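Local structure of xylan esterase 1 (Thermoanaerobacterium sp. 'JW/SL YS485', 3FCY) at residues 143-157 / 163-177. The protein probably removes acetyl groups from acetylated xylan and other acetate esters as a carbohydrate esterase of family CE7 with an alpha/beta-hydrolase fold. Residues are numbered along the deposited sequence; the frame is centred on the assembly and turned at random.
Sequences RGQGGQSQDVGGVTG and HIIRGLDDDADNMLF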
loop_
_atom_site.group_PDB
_atom_site.type_symbol
_atom_site.label_atom_id
_atom_site.label_comp_id
_atom_site.label_asym_id
_atom_site.label_seq_id
_atom_site.Cartn_x
_atom_site.Cartn_y
_atom_site.Cartn_z
ATOM N N ARG A 143 -16.290 -3.700 -28.548
ATOM C CA ARG A 143 -17.639 -3.277 -28.183
ATOM C C ARG A 143 -17.724 -2.807 -26.736
ATOM O O ARG A 143 -17.202 -3.454 -25.836
ATOM C CB ARG A 143 -18.630 -4.432 -28.352
ATOM C CG ARG A 143 -18.750 -4.979 -29.755
ATOM C CD ARG A 143 -19.783 -6.095 -29.810
ATOM N NE ARG A 143 -19.922 -6.615 -31.164
ATOM C CZ ARG A 143 -21.006 -7.224 -31.631
ATOM N NH1 ARG A 143 -22.064 -7.398 -30.845
ATOM N NH2 ARG A 143 -21.035 -7.647 -32.888
ATOM N N GLY A 144 -18.391 -1.679 -26.529
ATOM C CA GLY A 144 -18.596 -1.145 -25.193
ATOM C C GLY A 144 -17.417 -0.853 -24.282
ATOM O O GLY A 144 -17.606 -0.735 -23.067
ATOM N N GLN A 145 -16.207 -0.736 -24.826
ATOM C CA GLN A 145 -15.075 -0.428 -23.965
ATOM C C GLN A 145 -14.690 1.052 -24.078
ATOM O O GLN A 145 -15.570 1.915 -24.014
ATOM C CB GLN A 145 -13.898 -1.377 -24.255
ATOM C CG GLN A 145 -14.278 -2.836 -23.963
ATOM C CD GLN A 145 -13.097 -3.783 -23.800
ATOM O OE1 GLN A 145 -11.934 -3.387 -23.922
ATOM N NE2 GLN A 145 -13.398 -5.049 -23.516
ATOM N N GLY A 146 -13.411 1.360 -24.250
ATOM C CA GLY A 146 -13.015 2.760 -24.312
ATOM C C GLY A 146 -13.131 3.482 -25.643
ATOM O O GLY A 146 -12.831 4.675 -25.722
ATOM N N GLY A 147 -13.576 2.779 -26.682
ATOM C CA GLY A 147 -13.675 3.398 -27.994
ATOM C C GLY A 147 -15.065 3.745 -28.490
ATOM O O GLY A 147 -15.937 4.127 -27.710
ATOM N N GLN A 148 -15.271 3.606 -29.797
ATOM C CA GLN A 148 -16.554 3.929 -30.408
ATOM C C GLN A 148 -17.338 2.738 -30.947
ATOM O O GLN A 148 -18.200 2.902 -31.812
ATOM C CB GLN A 148 -16.352 4.950 -31.526
ATOM C CG GLN A 148 -15.921 6.316 -31.030
ATOM C CD GLN A 148 -16.937 6.921 -30.080
ATOM O OE1 GLN A 148 -18.107 7.093 -30.433
ATOM N NE2 GLN A 148 -16.497 7.250 -28.866
ATOM N N SER A 149 -17.049 1.541 -30.448
ATOM C CA SER A 149 -17.776 0.362 -30.904
ATOM C C SER A 149 -18.953 0.090 -29.981
ATOM O O SER A 149 -18.850 0.202 -28.758
ATOM C CB SER A 149 -16.860 -0.862 -30.968
ATOM O OG SER A 149 -15.960 -0.738 -32.057
ATOM N N GLN A 150 -20.074 -0.284 -30.584
ATOM C CA GLN A 150 -21.302 -0.539 -29.847
ATOM C C GLN A 150 -21.506 -1.946 -29.286
ATOM O O GLN A 150 -21.152 -2.945 -29.913
ATOM C CB GLN A 150 -22.480 -0.155 -30.752
ATOM C CG GLN A 150 -23.846 -0.663 -30.345
ATOM C CD GLN A 150 -24.902 -0.279 -31.375
ATOM O OE1 GLN A 150 -24.622 -0.236 -32.575
ATOM N NE2 GLN A 150 -26.121 -0.010 -30.913
ATOM N N ASP A 151 -22.063 -1.992 -28.078
ATOM C CA ASP A 151 -22.417 -3.232 -27.388
ATOM C C ASP A 151 -23.927 -3.086 -27.240
ATOM O O ASP A 151 -24.402 -2.303 -26.411
ATOM C CB ASP A 151 -21.760 -3.314 -26.001
ATOM C CG ASP A 151 -22.285 -4.481 -25.162
ATOM O OD1 ASP A 151 -22.959 -5.376 -25.716
ATOM O OD2 ASP A 151 -22.011 -4.514 -23.940
ATOM N N VAL A 152 -24.676 -3.811 -28.068
ATOM C CA VAL A 152 -26.132 -3.736 -28.044
ATOM C C VAL A 152 -26.734 -4.349 -26.783
ATOM O O VAL A 152 -27.928 -4.204 -26.524
ATOM C CB VAL A 152 -26.754 -4.430 -29.289
ATOM C CG1 VAL A 152 -26.328 -3.701 -30.559
ATOM C CG2 VAL A 152 -26.334 -5.891 -29.348
ATOM N N GLY A 153 -25.899 -5.025 -25.999
ATOM C CA GLY A 153 -26.376 -5.642 -24.773
ATOM C C GLY A 153 -27.493 -6.642 -25.004
ATOM O O GLY A 153 -27.425 -7.469 -25.918
ATOM N N GLY A 154 -28.526 -6.570 -24.170
ATOM C CA GLY A 154 -29.641 -7.485 -24.305
ATOM C C GLY A 154 -29.333 -8.832 -23.685
ATOM O O GLY A 154 -29.768 -9.867 -24.181
ATOM N N VAL A 155 -28.573 -8.819 -22.597
ATOM C CA VAL A 155 -28.217 -10.047 -21.906
ATOM C C VAL A 155 -28.759 -10.031 -20.486
ATOM O O VAL A 155 -28.999 -8.968 -19.911
ATOM C CB VAL A 155 -26.689 -10.225 -21.826
ATOM C CG1 VAL A 155 -26.101 -10.321 -23.225
ATOM C CG2 VAL A 155 -26.070 -9.057 -21.063
ATOM N N THR A 156 -28.957 -11.212 -19.921
ATOM C CA THR A 156 -29.441 -11.306 -18.554
ATOM C C THR A 156 -28.207 -11.414 -17.668
ATOM O O THR A 156 -27.107 -11.684 -18.156
ATOM C CB THR A 156 -30.324 -12.549 -18.353
ATOM O OG1 THR A 156 -29.594 -13.717 -18.744
ATOM C CG2 THR A 156 -31.590 -12.441 -19.191
ATOM N N GLY A 157 -28.380 -11.192 -16.372
ATOM C CA GLY A 157 -27.246 -11.277 -15.476
ATOM C C GLY A 157 -26.532 -9.947 -15.303
ATOM O O GLY A 157 -26.988 -8.912 -15.787
ATOM N N HIS A 163 -16.462 -7.807 -19.038
ATOM C CA HIS A 163 -17.017 -8.351 -20.268
ATOM C C HIS A 163 -16.831 -9.867 -20.357
ATOM O O HIS A 163 -17.506 -10.533 -21.140
ATOM C CB HIS A 163 -16.374 -7.673 -21.481
ATOM C CG HIS A 163 -16.978 -6.346 -21.819
ATOM N ND1 HIS A 163 -16.449 -5.512 -22.781
ATOM C CD2 HIS A 163 -18.086 -5.722 -21.348
ATOM C CE1 HIS A 163 -17.206 -4.434 -22.890
ATOM N NE2 HIS A 163 -18.205 -4.537 -22.032
ATOM N N ILE A 164 -15.914 -10.411 -19.560
ATOM C CA ILE A 164 -15.678 -11.853 -19.567
ATOM C C ILE A 164 -16.913 -12.606 -19.074
ATOM O O ILE A 164 -17.300 -13.621 -19.655
ATOM C CB ILE A 164 -14.486 -12.238 -18.668
ATOM C CG1 ILE A 164 -13.197 -11.630 -19.227
ATOM C CG2 ILE A 164 -14.371 -13.760 -18.569
ATOM C CD1 ILE A 164 -11.968 -11.930 -18.396
ATOM N N ILE A 165 -17.524 -12.112 -17.996
ATOM C CA ILE A 165 -18.713 -12.747 -17.438
ATOM C C ILE A 165 -20.000 -12.158 -18.005
ATOM O O ILE A 165 -21.089 -12.543 -17.595
ATOM C CB ILE A 165 -18.766 -12.621 -15.893
ATOM C CG1 ILE A 165 -18.827 -11.145 -15.486
ATOM C CG2 ILE A 165 -17.551 -13.296 -15.269
ATOM C CD1 ILE A 165 -19.092 -10.937 -14.004
ATOM N N ARG A 166 -19.876 -11.221 -18.941
ATOM C CA ARG A 166 -21.046 -10.595 -19.552
ATOM C C ARG A 166 -21.784 -11.629 -20.415
ATOM O O ARG A 166 -21.248 -12.113 -21.411
ATOM C CB ARG A 166 -20.618 -9.393 -20.407
ATOM C CG ARG A 166 -21.764 -8.504 -20.902
ATOM C CD ARG A 166 -22.565 -7.894 -19.741
ATOM N NE ARG A 166 -21.716 -7.121 -18.837
ATOM C CZ ARG A 166 -21.314 -5.869 -19.047
ATOM N NH1 ARG A 166 -21.687 -5.213 -20.140
ATOM N NH2 ARG A 166 -20.511 -5.277 -18.169
ATOM N N GLY A 167 -23.008 -11.965 -20.017
ATOM C CA GLY A 167 -23.789 -12.950 -20.744
ATOM C C GLY A 167 -23.507 -14.365 -20.266
ATOM O O GLY A 167 -23.982 -15.342 -20.855
ATOM N N LEU A 168 -22.737 -14.485 -19.190
ATOM C CA LEU A 168 -22.393 -15.794 -18.642
ATOM C C LEU A 168 -23.619 -16.552 -18.113
ATOM O O LEU A 168 -23.669 -17.778 -18.196
ATOM C CB LEU A 168 -21.343 -15.639 -17.536
ATOM C CG LEU A 168 -20.783 -16.920 -16.902
ATOM C CD1 LEU A 168 -20.140 -17.802 -17.968
ATOM C CD2 LEU A 168 -19.767 -16.550 -15.839
ATOM N N ASP A 169 -24.600 -15.834 -17.564
ATOM C CA ASP A 169 -25.816 -16.477 -17.056
ATOM C C ASP A 169 -26.906 -16.532 -18.128
ATOM O O ASP A 169 -28.040 -16.918 -17.851
ATOM C CB ASP A 169 -26.381 -15.740 -15.833
ATOM C CG ASP A 169 -25.548 -15.943 -14.585
ATOM O OD1 ASP A 169 -24.955 -17.032 -14.423
ATOM O OD2 ASP A 169 -25.502 -15.013 -13.751
ATOM N N ASP A 170 -26.563 -16.128 -19.344
ATOM C CA ASP A 170 -27.505 -16.148 -20.459
ATOM C C ASP A 170 -27.088 -17.348 -21.317
ATOM O O ASP A 170 -26.187 -18.098 -20.937
ATOM C CB ASP A 170 -27.338 -14.872 -21.293
ATOM C CG ASP A 170 -28.543 -14.572 -22.165
ATOM O OD1 ASP A 170 -29.082 -15.510 -22.789
ATOM O OD2 ASP A 170 -28.942 -13.388 -22.235
ATOM N N ASP A 171 -27.732 -17.543 -22.465
ATOM C CA ASP A 171 -27.348 -18.650 -23.337
ATOM C C ASP A 171 -25.905 -18.449 -23.798
ATOM O O ASP A 171 -25.481 -17.317 -24.039
ATOM C CB ASP A 171 -28.257 -18.725 -24.562
ATOM C CG ASP A 171 -27.950 -19.931 -25.432
ATOM O OD1 ASP A 171 -28.270 -21.064 -25.011
ATOM O OD2 ASP A 171 -27.375 -19.751 -26.527
ATOM N N ALA A 172 -25.153 -19.539 -23.922
ATOM C CA ALA A 172 -23.755 -19.454 -24.345
ATOM C C ALA A 172 -23.559 -18.630 -25.618
ATOM O O ALA A 172 -22.556 -17.923 -25.759
ATOM C CB ALA A 172 -23.179 -20.854 -24.538
ATOM N N ASP A 173 -24.514 -18.714 -26.541
ATOM C CA ASP A 173 -24.414 -17.972 -27.797
ATOM C C ASP A 173 -24.591 -16.461 -27.618
ATOM O O ASP A 173 -24.463 -15.705 -28.579
ATOM C CB ASP A 173 -25.451 -18.482 -28.811
ATOM C CG ASP A 173 -25.183 -19.913 -29.272
ATOM O OD1 ASP A 173 -25.944 -20.405 -30.132
ATOM O OD2 ASP A 173 -24.224 -20.550 -28.784
ATOM N N ASN A 174 -24.886 -16.023 -26.396
ATOM C CA ASN A 174 -25.078 -14.595 -26.127
ATOM C C ASN A 174 -23.938 -13.989 -25.310
ATOM O O ASN A 174 -24.032 -12.852 -24.835
ATOM C CB ASN A 174 -26.408 -14.358 -25.402
ATOM C CG ASN A 174 -27.606 -14.833 -26.208
ATOM O OD1 ASN A 174 -27.694 -14.591 -27.415
ATOM N ND2 ASN A 174 -28.543 -15.501 -25.540
ATOM N N MET A 175 -22.860 -14.749 -25.144
ATOM C CA MET A 175 -21.710 -14.260 -24.391
ATOM C C MET A 175 -21.044 -13.158 -25.209
ATOM O O MET A 175 -20.731 -13.350 -26.382
ATOM C CB MET A 175 -20.755 -15.416 -24.109
ATOM C CG MET A 175 -21.349 -16.413 -23.120
ATOM S SD MET A 175 -20.390 -17.911 -22.915
ATOM C CE MET A 175 -19.070 -17.331 -21.856
ATOM N N LEU A 176 -20.842 -11.999 -24.589
ATOM C CA LEU A 176 -20.266 -10.854 -25.283
ATOM C C LEU A 176 -18.915 -11.068 -25.965
ATOM O O LEU A 176 -18.714 -10.583 -27.073
ATOM C CB LEU A 176 -20.177 -9.646 -24.342
ATOM C CG LEU A 176 -19.651 -8.358 -24.980
ATOM C CD1 LEU A 176 -20.511 -7.983 -26.182
ATOM C CD2 LEU A 176 -19.646 -7.227 -23.952
ATOM N N PHE A 177 -17.981 -11.769 -25.331
ATOM C CA PHE A 177 -16.687 -11.968 -25.992
ATOM C C PHE A 177 -16.812 -12.896 -27.193
ATOM O O PHE A 177 -15.900 -12.999 -28.012
ATOM C CB PHE A 177 -15.623 -12.484 -25.019
ATOM C CG PHE A 177 -14.758 -11.393 -24.445
ATOM C CD1 PHE A 177 -13.956 -10.612 -25.280
ATOM C CD2 PHE A 177 -14.764 -11.122 -23.080
ATOM C CE1 PHE A 177 -13.174 -9.574 -24.761
ATOM C CE2 PHE A 177 -13.988 -10.090 -22.553
ATOM C CZ PHE A 177 -13.193 -9.312 -23.394
HETATM O O HOH W 1 -23.529 -5.790 -22.145
HETATM O O HOH W 2 -30.680 -12.312 -23.519
HETATM O O HOH W 3 -24.446 -10.865 -17.875
#
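The long loop that joins strand 136-140 to helix 176-192 of the alpha/beta-hydrolase fold folds back on itself, and Asp170 in its returning arm grips Thr156 in the outgoing one. Thr156 N donates to Asp170 OD2 over 3.2 Å, coming from the anti side and 27° out of the carboxylate plane. Asp170 holds CG anti to its own backbone N (chi1 -161°), which brings OD2 to Thr156; the two side chains cross at about a right angle, Thr156 OG1 lying 3.6 Å from Asp170 CB. The other oxygen, OD1, takes the amide of Asn174, ND2 to OD1 2.8 Å, from above the carboxylate plane. An alanine here is likely to leave Thr156 N and the Asn174 amide without their acceptor and the two arms less firmly joined. Beside Thr156, Val155 sets CB against Gly167 CA, while CG1 meets Asn174 O at 3.6 Å. A water bridges Thr156 O and Gly167 N, in the type II turn 165-168.

Nearer the predicted substrate-binding Tyr117, whose OH bonds to His163 N, Leu176 CD2 lies within the returning arm over the centre of the His163 ring, 3.4 Å above its plane. Both methyls of Leu176 also touch the Asp151 carboxylate, CD1 reaching OD1 at 3.6 Å. Asp151 OD2 and Arg166 NH1 form a long salt bridge of 3.9 Å, the carboxylate and guanidinium planes 19° apart, with a water bonded to both. Thr159 of the second subunit hydrogen-bonds Asp151 OD2 and His163 NE2 through OG1, and Arg166 NH2 through its backbone O.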